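Local structure of uncharacterized protein (Candida albicans, 5K04) at residues Leu666-Lys677 and Leu691-Phe702. The protein probably serves as the non-catalytic subunit of the NatB N-terminal acetyltransferase complex, partnering the catalytic subunit that acetylates protein N-termini. Numbering follows the deposited sequence.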
loop_
_atom_site.group_PDB
_atom_site.type_symbol
_atom_site.label_atom_id
_atom_site.label_comp_id
_atom_site.label_asym_id
_atom_site.label_seq_id
_atom_site.Cartn_x
_atom_site.Cartn_y
_atom_site.Cartn_z
ATOM N N LEU A 666 16.814 -10.179 -21.994
ATOM C CA LEU A 666 18.111 -9.660 -22.400
ATOM C C LEU A 666 18.743 -8.850 -21.272
ATOM O O LEU A 666 19.956 -8.947 -21.032
ATOM C CB LEU A 666 17.936 -8.829 -23.668
ATOM C CG LEU A 666 19.096 -8.636 -24.641
ATOM C CD1 LEU A 666 19.836 -9.940 -24.870
ATOM C CD2 LEU A 666 18.555 -8.093 -25.951
ATOM N N THR A 667 17.922 -8.071 -20.552
ATOM C CA THR A 667 18.399 -7.330 -19.389
ATOM C C THR A 667 18.932 -8.288 -18.332
ATOM O O THR A 667 19.962 -8.021 -17.702
ATOM C CB THR A 667 17.268 -6.454 -18.824
ATOM O OG1 THR A 667 16.813 -5.523 -19.816
ATOM C CG2 THR A 667 17.724 -5.665 -17.636
ATOM N N ASN A 668 18.270 -9.434 -18.162
ATOM C CA ASN A 668 18.717 -10.400 -17.165
ATOM C C ASN A 668 19.976 -11.111 -17.622
ATOM O O ASN A 668 20.859 -11.407 -16.804
ATOM C CB ASN A 668 17.607 -11.402 -16.869
ATOM C CG ASN A 668 16.565 -10.848 -15.910
ATOM O OD1 ASN A 668 16.852 -9.958 -15.097
ATOM N ND2 ASN A 668 15.349 -11.379 -15.996
ATOM N N LEU A 669 20.078 -11.383 -18.926
ATOM C CA LEU A 669 21.320 -11.917 -19.470
ATOM C C LEU A 669 22.479 -10.949 -19.258
ATOM O O LEU A 669 23.580 -11.370 -18.880
ATOM C CB LEU A 669 21.173 -12.237 -20.960
ATOM C CG LEU A 669 22.466 -12.833 -21.549
ATOM C CD1 LEU A 669 22.816 -14.155 -20.842
ATOM C CD2 LEU A 669 22.380 -13.046 -23.047
ATOM N N VAL A 670 22.258 -9.649 -19.506
ATOM C CA VAL A 670 23.342 -8.672 -19.348
ATOM C C VAL A 670 23.815 -8.649 -17.904
ATOM O O VAL A 670 25.021 -8.644 -17.628
ATOM C CB VAL A 670 22.893 -7.265 -19.805
ATOM C CG1 VAL A 670 23.915 -6.222 -19.398
ATOM C CG2 VAL A 670 22.712 -7.197 -21.294
ATOM N N GLU A 671 22.856 -8.636 -16.962
ATOM C CA GLU A 671 23.179 -8.618 -15.541
ATOM C C GLU A 671 23.947 -9.873 -15.149
ATOM O O GLU A 671 24.930 -9.809 -14.396
ATOM C CB GLU A 671 21.887 -8.481 -14.730
ATOM C CG GLU A 671 22.022 -8.622 -13.219
ATOM C CD GLU A 671 20.660 -8.608 -12.495
ATOM O OE1 GLU A 671 19.698 -9.226 -12.995
ATOM O OE2 GLU A 671 20.565 -7.979 -11.416
ATOM N N PHE A 672 23.520 -11.026 -15.674
ATOM C CA PHE A 672 24.200 -12.281 -15.381
ATOM C C PHE A 672 25.653 -12.247 -15.852
ATOM O O PHE A 672 26.547 -12.767 -15.174
ATOM C CB PHE A 672 23.443 -13.443 -16.024
ATOM C CG PHE A 672 24.194 -14.750 -15.995
ATOM C CD1 PHE A 672 25.076 -15.096 -17.026
ATOM C CD2 PHE A 672 24.018 -15.642 -14.946
ATOM C CE1 PHE A 672 25.762 -16.298 -17.003
ATOM C CE2 PHE A 672 24.708 -16.850 -14.915
ATOM C CZ PHE A 672 25.584 -17.176 -15.944
ATOM N N ILE A 673 25.908 -11.646 -17.014
ATOM C CA ILE A 673 27.276 -11.582 -17.525
ATOM C C ILE A 673 28.110 -10.617 -16.696
ATOM O O ILE A 673 29.296 -10.859 -16.447
ATOM C CB ILE A 673 27.264 -11.193 -19.010
ATOM C CG1 ILE A 673 26.576 -12.282 -19.819
ATOM C CG2 ILE A 673 28.683 -10.980 -19.523
ATOM C CD1 ILE A 673 26.219 -11.831 -21.193
ATOM N N LYS A 674 27.505 -9.509 -16.254
ATOM C CA LYS A 674 28.218 -8.605 -15.358
ATOM C C LYS A 674 28.636 -9.328 -14.081
ATOM O O LYS A 674 29.742 -9.117 -13.571
ATOM C CB LYS A 674 27.348 -7.389 -15.019
ATOM C CG LYS A 674 26.961 -6.497 -16.191
ATOM C CD LYS A 674 28.162 -5.837 -16.824
ATOM C CE LYS A 674 27.727 -4.858 -17.898
ATOM N NZ LYS A 674 28.902 -4.172 -18.515
ATOM N N ILE A 675 27.756 -10.184 -13.554
ATOM C CA ILE A 675 28.054 -10.930 -12.335
ATOM C C ILE A 675 29.120 -11.998 -12.599
ATOM O O ILE A 675 30.009 -12.229 -11.766
ATOM C CB ILE A 675 26.745 -11.518 -11.774
ATOM C CG1 ILE A 675 25.836 -10.382 -11.292
ATOM C CG2 ILE A 675 26.987 -12.524 -10.644
ATOM C CD1 ILE A 675 24.435 -10.839 -10.934
ATOM N N VAL A 676 29.069 -12.645 -13.768
ATOM C CA VAL A 676 30.154 -13.542 -14.172
ATOM C C VAL A 676 31.497 -12.817 -14.098
ATOM O O VAL A 676 32.485 -13.343 -13.570
ATOM C CB VAL A 676 29.896 -14.102 -15.584
ATOM C CG1 VAL A 676 31.170 -14.704 -16.166
ATOM C CG2 VAL A 676 28.775 -15.142 -15.568
ATOM N N LYS A 677 31.545 -11.587 -14.626
ATOM C CA LYS A 677 32.800 -10.840 -14.639
ATOM C C LYS A 677 33.211 -10.428 -13.234
ATOM O O LYS A 677 34.397 -10.471 -12.894
ATOM C CB LYS A 677 32.677 -9.620 -15.554
ATOM C CG LYS A 677 32.508 -10.023 -17.013
ATOM C CD LYS A 677 32.333 -8.844 -17.955
ATOM C CE LYS A 677 32.307 -9.342 -19.390
ATOM N NZ LYS A 677 32.154 -8.232 -20.368
ATOM N N LEU A 691 34.668 -18.851 -18.828
ATOM C CA LEU A 691 33.325 -18.285 -18.927
ATOM C C LEU A 691 33.383 -16.826 -19.365
ATOM O O LEU A 691 32.567 -16.385 -20.183
ATOM C CB LEU A 691 32.580 -18.411 -17.599
ATOM C CG LEU A 691 32.413 -19.810 -17.013
ATOM C CD1 LEU A 691 31.549 -19.773 -15.739
ATOM C CD2 LEU A 691 31.843 -20.749 -18.061
ATOM N N VAL A 692 34.345 -16.061 -18.832
ATOM C CA VAL A 692 34.552 -14.697 -19.315
ATOM C C VAL A 692 34.829 -14.713 -20.811
ATOM O O VAL A 692 34.327 -13.865 -21.562
ATOM C CB VAL A 692 35.684 -14.010 -18.526
ATOM C CG1 VAL A 692 36.090 -12.690 -19.186
ATOM C CG2 VAL A 692 35.254 -13.768 -17.087
ATOM N N ASN A 693 35.600 -15.704 -21.273
ATOM C CA ASN A 693 35.887 -15.820 -22.700
ATOM C C ASN A 693 34.639 -16.184 -23.492
ATOM O O ASN A 693 34.423 -15.665 -24.593
ATOM C CB ASN A 693 36.984 -16.857 -22.944
ATOM C CG ASN A 693 38.378 -16.303 -22.691
ATOM O OD1 ASN A 693 38.629 -15.097 -22.828
ATOM N ND2 ASN A 693 39.299 -17.192 -22.320
ATOM N N LEU A 694 33.814 -17.081 -22.945
ATOM C CA LEU A 694 32.634 -17.549 -23.663
ATOM C C LEU A 694 31.612 -16.440 -23.870
ATOM O O LEU A 694 30.911 -16.429 -24.891
ATOM C CB LEU A 694 31.993 -18.709 -22.909
ATOM C CG LEU A 694 32.624 -20.085 -23.083
ATOM C CD1 LEU A 694 31.830 -21.128 -22.320
ATOM C CD2 LEU A 694 32.672 -20.432 -24.553
ATOM N N VAL A 695 31.498 -15.511 -22.911
ATOM C CA VAL A 695 30.510 -14.436 -23.019
ATOM C C VAL A 695 30.961 -13.311 -23.933
ATOM O O VAL A 695 30.126 -12.505 -24.356
ATOM C CB VAL A 695 30.158 -13.860 -21.635
ATOM C CG1 VAL A 695 29.683 -14.973 -20.682
ATOM C CG2 VAL A 695 31.331 -13.100 -21.050
ATOM N N LYS A 696 32.255 -13.263 -24.276
ATOM C CA LYS A 696 32.805 -12.209 -25.129
ATOM C C LYS A 696 32.053 -11.988 -26.444
ATOM O O LYS A 696 31.800 -10.823 -26.787
ATOM C CB LYS A 696 34.289 -12.506 -25.394
ATOM C CG LYS A 696 35.239 -11.788 -24.452
ATOM C CD LYS A 696 34.907 -10.298 -24.415
ATOM C CE LYS A 696 35.811 -9.515 -23.463
ATOM N NZ LYS A 696 35.430 -8.070 -23.414
ATOM N N PRO A 697 31.686 -13.012 -27.223
ATOM C CA PRO A 697 31.049 -12.748 -28.523
ATOM C C PRO A 697 29.544 -12.518 -28.471
ATOM O O PRO A 697 28.936 -12.327 -29.534
ATOM C CB PRO A 697 31.372 -14.018 -29.322
ATOM C CG PRO A 697 31.400 -15.085 -28.290
ATOM C CD PRO A 697 31.988 -14.450 -27.056
ATOM N N PHE A 698 28.932 -12.528 -27.281
ATOM C CA PHE A 698 27.478 -12.410 -27.178
ATOM C C PHE A 698 26.978 -11.141 -27.856
ATOM O O PHE A 698 25.998 -11.167 -28.611
ATOM C CB PHE A 698 27.040 -12.421 -25.706
ATOM C CG PHE A 698 27.067 -13.785 -25.063
ATOM C CD1 PHE A 698 27.490 -14.903 -25.766
ATOM C CD2 PHE A 698 26.667 -13.949 -23.756
ATOM C CE1 PHE A 698 27.499 -16.149 -25.168
ATOM C CE2 PHE A 698 26.674 -15.186 -23.156
ATOM C CZ PHE A 698 27.088 -16.283 -23.863
ATOM N N GLY A 699 27.631 -10.011 -27.572
ATOM C CA GLY A 699 27.166 -8.744 -28.115
ATOM C C GLY A 699 27.169 -8.744 -29.629
ATOM O O GLY A 699 26.172 -8.388 -30.262
ATOM N N LYS A 700 28.283 -9.181 -30.229
ATOM C CA LYS A 700 28.323 -9.334 -31.680
ATOM C C LYS A 700 27.254 -10.309 -32.163
ATOM O O LYS A 700 26.544 -10.037 -33.139
ATOM C CB LYS A 700 29.711 -9.806 -32.116
ATOM C CG LYS A 700 29.802 -10.162 -33.583
ATOM C CD LYS A 700 31.210 -10.595 -33.960
ATOM C CE LYS A 700 31.380 -10.682 -35.478
ATOM N NZ LYS A 700 32.756 -11.124 -35.881
ATOM N N GLU A 701 27.112 -11.445 -31.476
ATOM C CA GLU A 701 26.233 -12.495 -31.978
ATOM C C GLU A 701 24.761 -12.096 -31.871
ATOM O O GLU A 701 23.967 -12.436 -32.759
ATOM C CB GLU A 701 26.542 -13.815 -31.255
ATOM C CG GLU A 701 27.873 -14.445 -31.750
ATOM C CD GLU A 701 28.426 -15.557 -30.855
ATOM O OE1 GLU A 701 27.859 -15.823 -29.781
ATOM O OE2 GLU A 701 29.447 -16.175 -31.228
ATOM N N PHE A 702 24.387 -11.342 -30.827
ATOM C CA PHE A 702 22.991 -10.916 -30.694
ATOM C C PHE A 702 22.660 -9.756 -31.639
ATOM O O PHE A 702 21.555 -9.696 -32.190
ATOM C CB PHE A 702 22.671 -10.561 -29.224
ATOM C CG PHE A 702 22.280 -11.763 -28.382
ATOM C CD1 PHE A 702 23.252 -12.590 -27.813
ATOM C CD2 PHE A 702 20.950 -12.094 -28.204
ATOM C CE1 PHE A 702 22.895 -13.724 -27.063
ATOM C CE2 PHE A 702 20.577 -13.223 -27.454
ATOM C CZ PHE A 702 21.553 -14.037 -26.877
#
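Ile673 holds CG1 anti to its carbonyl carbon (chi1 -64°), and its chain then extends to carry CD1 to the Phe698 ring. Phe698 CG stands anti to its own carbonyl carbon (chi1 -76°), which places the ring with CD2 beside that methyl. CD1 of Ile673 meets the edge of the ring near its plane, 3.4 Å from Phe698 CD2. The other branch of Ile673 packs on Val695, with CG2 to CG2 at 3.7 Å; the two side chains run alongside each other, pointing opposite ways. CA of Val695 lies over the centre of one face of the Phe698 ring, so the turn from Val695 to Phe698 folds back on its own aromatic group. Leu669 and Phe702 point at each other from the two helices, with Leu669 CD2 4.0 Å from Phe702 CZ. Leu666 CD1 also reaches this ring, 4.1 Å from Phe702 CD2. At the other end Val676 CG1 packs against Leu691 CB and Val692 CG2. Lys677 brings CE to within 4.2 Å of Val695 CG2, and its NZ comes 4.5 Å from Lys696 NZ, a like-charged pair. No hydrogen bond crosses the contact. Leu649 of helix 646-649 touches both Leu669 and Phe698. The axes of 666-677 and 691-695 approach to 10.0 Å, their N-to-C directions 147° apart. The type I turn Val695-Phe698 leads into helix 698-702, nearly antiparallel to 666-677. This is an apolar helical hairpin of helix 661-682 with helices 686-695 and 698-703, in the C-terminal part of an all-helical MDM20/NAA25-family subunit.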